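Local coordinates for protein photosystem II stability/assembly factor HCF136, chloroplastic (Cyanidioschyzon merolae, PDB 5OJ3) that is probably required for photosystem II biogenesis, acting at an early assembly intermediate that contains D2 and cytochrome b559, at residues 119-125 and 410-415; 336-340 and 352-357; 356-360 and 393-397. All blocks are in the same frame, centred on the assembly; numbering follows the deposited sequence.

Contact 1 of 3, residues 119-125 and 410-415; sequences VLFDIDF and YKIKFF
This is a side-chain-mediated contact between the innermost strands of two adjacent propeller blades, close to the central pore. Strands 120-125 and 410-414 run nearly parallel, at 11° and with axes 7.9 Å apart. CA separations of 7.7 Å (F121–K411), 8.1 Å (I123–K413) and 8.5 Å (F125–F415) are too wide for backbone pairing, so side chains bridge the gap. Each strand has a classic beta bulge: F121 and D122 (F121 phi/psi -114/-33) both face V136, while Y410 and K411 (Y410 -114/-25) both face L423.

The central link is K413. Its t chi1, chi2 and chi3 extend the chain toward 119-125, where NZ forms a salt bridge with D122 OD1 (2.6 Å) and donates to the carbonyl oxygen I123 O (3.1 Å). D122, chi1 t, also accepts a weak bond at OD1 from I123 N (2.7 Å), and its OD2 receives V173 N of the next blade. K411, at 4.1 Å from NZ to D122 OD1, is too far for a salt bridge, but its CD lies 3.4 Å from F121 O.

Apolar contacts lie at the two ends. At one, V119 CG2 meets the edge of the Y410 ring at CD2 (3.7 Å). At the other, F415 (chi1 m) offers its ring face to the edge of F125, with centroids 5.4 Å apart and planes at 86°: a T-shaped pair. The rim of F415 also approaches D124, CE2 to OD1 3.0 Å; OD2 of D124 accepts from F175 N.

Separate sheets with their inner strands side by side around a common axis are the hallmark of the beta-propeller, here with seven blades.

Contact 2 of 3, residues 336-340 and 352-357; sequences GLGFT and IAFDMV
Segments 336-340 and 352-357 form an antiparallel strand pair, strongly twisted: the short axes of 336-340 and 354-356 run at 140° and approach to 4.2 Å. F339 and D355 are the hydrogen-bonded pair (CA–CA 5.3 Å), with F339 N to D355 O at 3.2 Å and D355 N to F339 O at 2.7 Å. G338 and M356 make the adjacent non-hydrogen-bonded pair, their CA atoms 4.2 Å apart, and V357 N donates to L337 O (2.9 Å). G338 is extended (phi/psi -154/159); its CA sits 3.3 Å from D355 O, and an ideal CB there would crowd M356 SD and F354 CB.

The side chains of F339 and D355 project to one face of the sheet, that of M356 to the other. F339 (chi1 m) turns its ring edge to V357, with CE2 3.8 Å from CG2. The clearest side-chain contact is a CH-pi interaction: T340, chi1 p, places CG2 3.4 Å from the centroid of the F354 ring (chi1 m), only 1° off the ring normal. The same methyl meets I352 CG2 at 3.7 Å.

These are the third and outermost strands of a four-stranded blade. Across 336-340, strand 328-332 pairs through G338 with E330 and T340 with I328, and I328 N also donates to T340 OG1; L337 and F339 pack on V369 and F371 of strand 366-371 in the next blade.

Contact 3 of 3, residues 356-360 and 393-397; sequences MVDSK and GKTWR
V357 opens the contact. Its backbone is extended (phi/psi -130/154), and chi1 t places CG1 3.2 Å from G393 O, 3.6 Å from K394 O and 3.5 Å from W396 CD1, where it meets the indole at its edge. The CA register then advances in parallel along both loops: V357–K394 6.3 Å, D358–T395 7.1 Å, S359–W396 5.6 Å. D358, chi1 t, serves its own segment: OD1 accepts a weak hydrogen bond from K360 N (3.0 Å), an Asx-turn arrangement. S359 (phi/psi -61/-31) points its side chain away, with OG bonded to G335 O, while its backbone S359 O lies 3.3 Å from W396 CB. K360 lies in the left-handed region (68/22) and its CA-to-CB bond points toward 393-397; NZ donates to W396 O at 2.8 Å, the one hydrogen bond between the segments.

On the opposing loop W396 (chi1 m, chi2 87°) points toward 356-360, and its indole packs on L337 of the preceding blade and on V377, A379 and Y387 of its own. Its NE1 makes a weak 3.0 Å bond to G393 O. S389, D391, G393, T395 and W396 fit the Asp-box (BNR) pattern S-x-D-x-G-x-T-W, consistent with the PSII_BNR family; T395 OG1 bonded to D391 and T395 O to S389 OG brace this turn.

With V357 packed on the indole, one lysine-to-carbonyl bond and no backbone pairing, the chemistry implies that side chains join the two blades here, while the indole NH stays with its own turn at G393 O.

How the contacts relate
Contacts 2 and 3 are contiguous, sharing M356 and V357 with centres about 10 Å apart. The third strand of one blade reaches the Asp-box turn of the next: L337 CD2 lies 3.6 Å from W396 NE1, F339 CE2 3.2 Å from G393 O, and F339 CZ 4.2 Å from W396 CZ2. Contact 1 stands apart. Its centre is about 24 Å from that of contact 2 and 23 Å from that of contact 3, with nearest atoms about 11 and 8 Å away. It lies about 9 Å from the chain centre, near the pore, against 19 and 21 Å for contacts 2 and 3. Contacts 1 and 3 join blades at inner and outer radius; contact 2 lies within one.

Contact 1 of 3, residues 119-125 and 410-415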
loop_
_atom_site.group_PDB
_atom_site.type_symbol
_atom_site.label_atom_id
_atom_site.label_comp_id
_atom_site.label_asym_id
_atom_site.label_seq_id
_atom_site.Cartn_x
_atom_site.Cartn_y
_atom_site.Cartn_z
ATOM N N VAL A 119 -12.245 2.598 -10.774
ATOM C CA VAL A 119 -11.890 2.352 -9.376
ATOM C C VAL A 119 -10.549 2.998 -9.057
ATOM O O VAL A 119 -9.562 2.818 -9.782
ATOM C CB VAL A 119 -11.895 0.851 -9.018
ATOM C CG1 VAL A 119 -11.048 0.011 -9.945
ATOM C CG2 VAL A 119 -11.455 0.665 -7.548
ATOM N N LEU A 120 -10.531 3.760 -7.963
ATOM C CA LEU A 120 -9.388 4.569 -7.559
ATOM C C LEU A 120 -8.308 3.703 -6.922
ATOM O O LEU A 120 -8.603 2.842 -6.087
ATOM C CB LEU A 120 -9.844 5.633 -6.564
ATOM C CG LEU A 120 -11.107 6.405 -6.933
ATOM C CD1 LEU A 120 -11.409 7.420 -5.867
ATOM C CD2 LEU A 120 -10.962 7.087 -8.269
ATOM N N PHE A 121 -7.053 3.925 -7.319
ATOM C CA PHE A 121 -5.964 3.084 -6.846
ATOM C C PHE A 121 -4.953 3.784 -5.956
ATOM O O PHE A 121 -4.405 3.137 -5.060
ATOM C CB PHE A 121 -5.228 2.451 -8.030
ATOM C CG PHE A 121 -5.776 1.117 -8.404
ATOM C CD1 PHE A 121 -7.030 1.002 -8.977
ATOM C CD2 PHE A 121 -5.063 -0.036 -8.121
ATOM C CE1 PHE A 121 -7.544 -0.236 -9.302
ATOM C CE2 PHE A 121 -5.577 -1.273 -8.430
ATOM C CZ PHE A 121 -6.817 -1.379 -9.030
ATOM N N ASP A 122 -4.677 5.069 -6.169
ATOM C CA ASP A 122 -3.743 5.764 -5.293
ATOM C C ASP A 122 -3.916 7.268 -5.432
ATOM O O ASP A 122 -4.441 7.771 -6.429
ATOM C CB ASP A 122 -2.290 5.374 -5.579
ATOM C CG ASP A 122 -1.362 5.712 -4.427
ATOM O OD1 ASP A 122 -1.874 6.009 -3.327
ATOM O OD2 ASP A 122 -0.128 5.696 -4.621
ATOM N N ILE A 123 -3.454 7.973 -4.404
ATOM C CA ILE A 123 -3.470 9.429 -4.348
ATOM C C ILE A 123 -2.237 9.876 -3.575
ATOM O O ILE A 123 -1.854 9.251 -2.581
ATOM C CB ILE A 123 -4.780 9.945 -3.709
ATOM C CG1 ILE A 123 -4.844 11.472 -3.728
ATOM C CG2 ILE A 123 -4.957 9.399 -2.297
ATOM C CD1 ILE A 123 -6.158 12.021 -3.223
ATOM N N ASP A 124 -1.597 10.946 -4.044
ATOM C CA ASP A 124 -0.447 11.503 -3.346
ATOM C C ASP A 124 -0.394 13.000 -3.611
ATOM O O ASP A 124 -0.981 13.498 -4.574
ATOM C CB ASP A 124 0.862 10.822 -3.776
ATOM C CG ASP A 124 2.020 11.126 -2.837
ATOM O OD1 ASP A 124 1.764 11.581 -1.704
ATOM O OD2 ASP A 124 3.186 10.907 -3.225
ATOM N N PHE A 125 0.327 13.716 -2.747
ATOM C CA PHE A 125 0.338 15.171 -2.767
ATOM C C PHE A 125 1.761 15.699 -2.875
ATOM O O PHE A 125 2.683 15.168 -2.249
ATOM C CB PHE A 125 -0.338 15.738 -1.513
ATOM C CG PHE A 125 -1.839 15.711 -1.574
ATOM C CD1 PHE A 125 -2.542 16.754 -2.152
ATOM C CD2 PHE A 125 -2.546 14.636 -1.064
ATOM C CE1 PHE A 125 -3.922 16.728 -2.218
ATOM C CE2 PHE A 125 -3.927 14.604 -1.125
ATOM C CZ PHE A 125 -4.615 15.652 -1.703
ATOM N N TYR A 410 -11.509 -0.063 -0.742
ATOM C CA TYR A 410 -10.312 -0.878 -0.902
ATOM C C TYR A 410 -9.075 -0.358 -0.181
ATOM O O TYR A 410 -8.193 -1.163 0.137
ATOM C CB TYR A 410 -9.969 -1.028 -2.392
ATOM C CG TYR A 410 -10.991 -1.800 -3.200
ATOM C CD1 TYR A 410 -11.748 -2.809 -2.620
ATOM C CD2 TYR A 410 -11.200 -1.513 -4.543
ATOM C CE1 TYR A 410 -12.683 -3.515 -3.358
ATOM C CE2 TYR A 410 -12.132 -2.212 -5.288
ATOM C CZ TYR A 410 -12.870 -3.212 -4.691
ATOM O OH TYR A 410 -13.799 -3.907 -5.431
ATOM N N LYS A 411 -8.978 0.944 0.086
ATOM C CA LYS A 411 -7.694 1.506 0.486
ATOM C C LYS A 411 -7.908 2.767 1.312
ATOM O O LYS A 411 -8.734 3.613 0.961
ATOM C CB LYS A 411 -6.836 1.810 -0.746
ATOM C CG LYS A 411 -5.390 2.171 -0.456
ATOM C CD LYS A 411 -4.712 2.675 -1.722
ATOM C CE LYS A 411 -3.542 3.594 -1.416
ATOM N NZ LYS A 411 -2.462 2.872 -0.691
ATOM N N ILE A 412 -7.149 2.889 2.401
ATOM C CA ILE A 412 -7.141 4.081 3.241
ATOM C C ILE A 412 -5.720 4.625 3.309
ATOM O O ILE A 412 -4.758 3.864 3.456
ATOM C CB ILE A 412 -7.687 3.794 4.654
ATOM C CG1 ILE A 412 -8.930 2.904 4.578
ATOM C CG2 ILE A 412 -7.989 5.095 5.386
ATOM C CD1 ILE A 412 -9.637 2.716 5.908
ATOM N N LYS A 413 -5.597 5.950 3.214
ATOM C CA LYS A 413 -4.305 6.631 3.188
ATOM C C LYS A 413 -4.399 7.959 3.917
ATOM O O LYS A 413 -5.227 8.804 3.566
ATOM C CB LYS A 413 -3.846 6.845 1.745
ATOM C CG LYS A 413 -2.403 7.255 1.583
ATOM C CD LYS A 413 -2.086 7.442 0.122
ATOM C CE LYS A 413 -0.591 7.476 -0.100
ATOM N NZ LYS A 413 -0.263 6.836 -1.406
ATOM N N PHE A 414 -3.560 8.141 4.930
ATOM C CA PHE A 414 -3.451 9.412 5.626
ATOM C C PHE A 414 -2.209 10.167 5.169
ATOM O O PHE A 414 -1.223 9.572 4.731
ATOM C CB PHE A 414 -3.397 9.213 7.145
ATOM C CG PHE A 414 -4.712 8.820 7.755
ATOM C CD1 PHE A 414 -5.218 7.542 7.592
ATOM C CD2 PHE A 414 -5.447 9.737 8.492
ATOM C CE1 PHE A 414 -6.430 7.182 8.153
ATOM C CE2 PHE A 414 -6.660 9.384 9.055
ATOM C CZ PHE A 414 -7.151 8.103 8.885
ATOM N N PHE A 415 -2.273 11.493 5.284
ATOM C CA PHE A 415 -1.127 12.389 5.105
ATOM C C PHE A 415 -1.096 13.264 6.350
ATOM O O PHE A 415 -1.672 14.355 6.368
ATOM C CB PHE A 415 -1.213 13.222 3.832
ATOM C CG PHE A 415 -1.238 12.416 2.570
ATOM C CD1 PHE A 415 -2.393 11.784 2.147
ATOM C CD2 PHE A 415 -0.091 12.291 1.805
ATOM C CE1 PHE A 415 -2.404 11.044 0.979
ATOM C CE2 PHE A 415 -0.096 11.551 0.640
ATOM C CZ PHE A 415 -1.256 10.929 0.224
#

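Contact 2 of 3, residues 336-340 and 352-357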
loop_
_atom_site.group_PDB
_atom_site.type_symbol
_atom_site.label_atom_id
_atom_site.label_comp_id
_atom_site.label_asym_id
_atom_site.label_seq_id
_atom_site.Cartn_x
_atom_site.Cartn_y
_atom_site.Cartn_z
ATOM N N GLY A 336 -9.941 -11.829 10.192
ATOM C CA GLY A 336 -8.945 -11.769 11.245
ATOM C C GLY A 336 -8.160 -10.471 11.231
ATOM O O GLY A 336 -8.135 -9.725 10.248
ATOM N N LEU A 337 -7.498 -10.207 12.356
ATOM C CA LEU A 337 -6.734 -8.980 12.522
ATOM C C LEU A 337 -5.807 -9.143 13.719
ATOM O O LEU A 337 -6.230 -9.626 14.773
ATOM C CB LEU A 337 -7.671 -7.781 12.719
ATOM C CG LEU A 337 -7.084 -6.383 12.929
ATOM C CD1 LEU A 337 -6.109 -6.030 11.811
ATOM C CD2 LEU A 337 -8.196 -5.348 13.023
ATOM N N GLY A 338 -4.552 -8.736 13.550
ATOM C CA GLY A 338 -3.581 -8.810 14.626
ATOM C C GLY A 338 -2.497 -7.769 14.447
ATOM O O GLY A 338 -2.265 -7.266 13.343
ATOM N N PHE A 339 -1.822 -7.460 15.552
ATOM C CA PHE A 339 -0.729 -6.499 15.563
ATOM C C PHE A 339 0.425 -7.059 16.381
ATOM O O PHE A 339 0.248 -7.950 17.214
ATOM C CB PHE A 339 -1.170 -5.141 16.137
ATOM C CG PHE A 339 -2.545 -4.722 15.709
ATOM C CD1 PHE A 339 -2.721 -3.902 14.609
ATOM C CD2 PHE A 339 -3.666 -5.158 16.398
ATOM C CE1 PHE A 339 -3.987 -3.521 14.204
ATOM C CE2 PHE A 339 -4.936 -4.781 16.001
ATOM C CZ PHE A 339 -5.097 -3.962 14.904
ATOM N N THR A 340 1.615 -6.518 16.141
ATOM C CA THR A 340 2.824 -6.960 16.817
ATOM C C THR A 340 3.265 -5.926 17.845
ATOM O O THR A 340 2.911 -4.746 17.767
ATOM C CB THR A 340 3.955 -7.218 15.814
ATOM O OG1 THR A 340 4.285 -6.000 15.137
ATOM C CG2 THR A 340 3.530 -8.262 14.792
ATOM N N ILE A 352 7.727 -13.980 14.383
ATOM C CA ILE A 352 7.051 -12.777 14.867
ATOM C C ILE A 352 5.642 -13.116 15.342
ATOM O O ILE A 352 4.829 -13.657 14.583
ATOM C CB ILE A 352 7.016 -11.702 13.774
ATOM C CG1 ILE A 352 8.389 -11.573 13.109
ATOM C CG2 ILE A 352 6.549 -10.375 14.349
ATOM C CD1 ILE A 352 8.506 -10.395 12.167
ATOM N N ALA A 353 5.346 -12.796 16.599
ATOM C CA ALA A 353 4.067 -13.134 17.216
ATOM C C ALA A 353 3.107 -11.953 17.095
ATOM O O ALA A 353 3.427 -10.841 17.527
ATOM C CB ALA A 353 4.260 -13.514 18.683
ATOM N N PHE A 354 1.935 -12.194 16.507
ATOM C CA PHE A 354 0.887 -11.186 16.424
ATOM C C PHE A 354 -0.121 -11.404 17.542
ATOM O O PHE A 354 -0.459 -12.542 17.874
ATOM C CB PHE A 354 0.140 -11.215 15.085
ATOM C CG PHE A 354 0.961 -10.775 13.905
ATOM C CD1 PHE A 354 2.135 -11.420 13.563
ATOM C CD2 PHE A 354 0.566 -9.677 13.160
ATOM C CE1 PHE A 354 2.879 -11.003 12.477
ATOM C CE2 PHE A 354 1.309 -9.251 12.077
ATOM C CZ PHE A 354 2.466 -9.913 11.736
ATOM N N ASP A 355 -0.606 -10.306 18.113
ATOM C CA ASP A 355 -1.667 -10.356 19.111
ATOM C C ASP A 355 -3.001 -10.205 18.390
ATOM O O ASP A 355 -3.304 -9.137 17.850
ATOM C CB ASP A 355 -1.478 -9.261 20.158
ATOM C CG ASP A 355 -0.234 -9.466 21.000
ATOM O OD1 ASP A 355 0.260 -10.612 21.069
ATOM O OD2 ASP A 355 0.253 -8.477 21.589
ATOM N N MET A 356 -3.801 -11.268 18.391
ATOM C CA MET A 356 -5.053 -11.265 17.648
ATOM C C MET A 356 -6.115 -10.452 18.374
ATOM O O MET A 356 -6.159 -10.391 19.606
ATOM C CB MET A 356 -5.553 -12.692 17.410
ATOM C CG MET A 356 -4.572 -13.576 16.664
ATOM S SD MET A 356 -4.349 -12.951 14.984
ATOM C CE MET A 356 -2.752 -13.625 14.560
ATOM N N VAL A 357 -6.978 -9.821 17.585
ATOM C CA VAL A 357 -8.008 -8.926 18.087
ATOM C C VAL A 357 -9.337 -9.330 17.463
ATOM O O VAL A 357 -9.379 -9.915 16.377
ATOM C CB VAL A 357 -7.630 -7.454 17.767
ATOM C CG1 VAL A 357 -8.823 -6.511 17.848
ATOM C CG2 VAL A 357 -6.510 -6.986 18.685
#

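Contact 3 of 3, residues 356-360 and 393-397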
loop_
_atom_site.group_PDB
_atom_site.type_symbol
_atom_site.label_atom_id
_atom_site.label_comp_id
_atom_site.label_asym_id
_atom_site.label_seq_id
_atom_site.Cartn_x
_atom_site.Cartn_y
_atom_site.Cartn_z
ATOM N N MET A 356 -3.801 -11.268 18.391
ATOM C CA MET A 356 -5.053 -11.265 17.648
ATOM C C MET A 356 -6.115 -10.452 18.374
ATOM O O MET A 356 -6.159 -10.391 19.606
ATOM C CB MET A 356 -5.553 -12.692 17.410
ATOM C CG MET A 356 -4.572 -13.576 16.664
ATOM S SD MET A 356 -4.349 -12.951 14.984
ATOM C CE MET A 356 -2.752 -13.625 14.560
ATOM N N VAL A 357 -6.978 -9.821 17.585
ATOM C CA VAL A 357 -8.008 -8.926 18.087
ATOM C C VAL A 357 -9.337 -9.330 17.463
ATOM O O VAL A 357 -9.379 -9.915 16.377
ATOM C CB VAL A 357 -7.630 -7.454 17.767
ATOM C CG1 VAL A 357 -8.823 -6.511 17.848
ATOM C CG2 VAL A 357 -6.510 -6.986 18.685
ATOM N N ASP A 358 -10.432 -9.014 18.155
ATOM C CA ASP A 358 -11.776 -9.302 17.660
ATOM C C ASP A 358 -12.195 -8.100 16.823
ATOM O O ASP A 358 -12.648 -7.083 17.354
ATOM C CB ASP A 358 -12.726 -9.567 18.824
ATOM C CG ASP A 358 -14.164 -9.795 18.381
ATOM O OD1 ASP A 358 -14.450 -9.757 17.167
ATOM O OD2 ASP A 358 -15.020 -10.014 19.266
ATOM N N SER A 359 -12.015 -8.217 15.502
ATOM C CA SER A 359 -12.380 -7.144 14.579
ATOM C C SER A 359 -13.868 -6.817 14.622
ATOM O O SER A 359 -14.252 -5.676 14.342
ATOM C CB SER A 359 -11.960 -7.509 13.157
ATOM O OG SER A 359 -12.596 -8.698 12.723
ATOM N N LYS A 360 -14.716 -7.807 14.917
ATOM C CA LYS A 360 -16.171 -7.649 14.983
ATOM C C LYS A 360 -16.787 -7.378 13.617
ATOM O O LYS A 360 -17.896 -6.845 13.521
ATOM C CB LYS A 360 -16.573 -6.557 15.980
ATOM C CG LYS A 360 -16.498 -6.990 17.439
ATOM C CD LYS A 360 -16.376 -5.781 18.340
ATOM C CE LYS A 360 -17.657 -5.418 19.053
ATOM N NZ LYS A 360 -17.734 -3.947 19.287
ATOM N N GLY A 393 -5.578 -0.608 18.300
ATOM C CA GLY A 393 -6.375 -1.556 17.545
ATOM C C GLY A 393 -7.020 -2.600 18.432
ATOM O O GLY A 393 -7.197 -3.749 18.020
ATOM N N LYS A 394 -7.359 -2.216 19.660
ATOM C CA LYS A 394 -7.674 -3.209 20.676
ATOM C C LYS A 394 -9.162 -3.564 20.721
ATOM O O LYS A 394 -9.509 -4.734 20.910
ATOM C CB LYS A 394 -7.178 -2.713 22.035
ATOM C CG LYS A 394 -5.664 -2.474 22.025
ATOM C CD LYS A 394 -4.863 -3.757 21.910
ATOM C CE LYS A 394 -3.371 -3.448 21.861
ATOM N NZ LYS A 394 -3.006 -2.758 20.587
ATOM N N THR A 395 -10.056 -2.587 20.547
ATOM C CA THR A 395 -11.493 -2.830 20.463
ATOM C C THR A 395 -12.029 -2.123 19.226
ATOM O O THR A 395 -11.636 -0.990 18.932
ATOM C CB THR A 395 -12.246 -2.344 21.714
ATOM O OG1 THR A 395 -12.101 -0.928 21.849
ATOM C CG2 THR A 395 -11.719 -3.039 22.965
ATOM N N TRP A 396 -12.947 -2.776 18.517
ATOM C CA TRP A 396 -13.363 -2.298 17.206
ATOM C C TRP A 396 -14.869 -2.089 17.161
ATOM O O TRP A 396 -15.629 -2.819 17.798
ATOM C CB TRP A 396 -12.932 -3.281 16.118
ATOM C CG TRP A 396 -11.484 -3.158 15.804
ATOM C CD1 TRP A 396 -10.457 -3.799 16.428
ATOM C CD2 TRP A 396 -10.892 -2.334 14.795
ATOM N NE1 TRP A 396 -9.258 -3.426 15.871
ATOM C CE2 TRP A 396 -9.498 -2.528 14.865
ATOM C CE3 TRP A 396 -11.404 -1.452 13.838
ATOM C CZ2 TRP A 396 -8.611 -1.873 14.016
ATOM C CZ3 TRP A 396 -10.519 -0.802 12.996
ATOM C CH2 TRP A 396 -9.139 -1.017 13.090
ATOM N N ARG A 397 -15.284 -1.074 16.408
ATOM C CA ARG A 397 -16.678 -0.729 16.177
ATOM C C ARG A 397 -16.905 -0.577 14.678
ATOM O O ARG A 397 -15.957 -0.478 13.903
ATOM C CB ARG A 397 -17.023 0.541 16.948
ATOM C CG ARG A 397 -16.661 0.447 18.440
ATOM C CD ARG A 397 -16.671 1.798 19.129
ATOM N NE ARG A 397 -17.418 2.798 18.377
ATOM C CZ ARG A 397 -17.068 4.077 18.293
ATOM N NH1 ARG A 397 -15.972 4.509 18.903
ATOM N NH2 ARG A 397 -17.812 4.921 17.593
#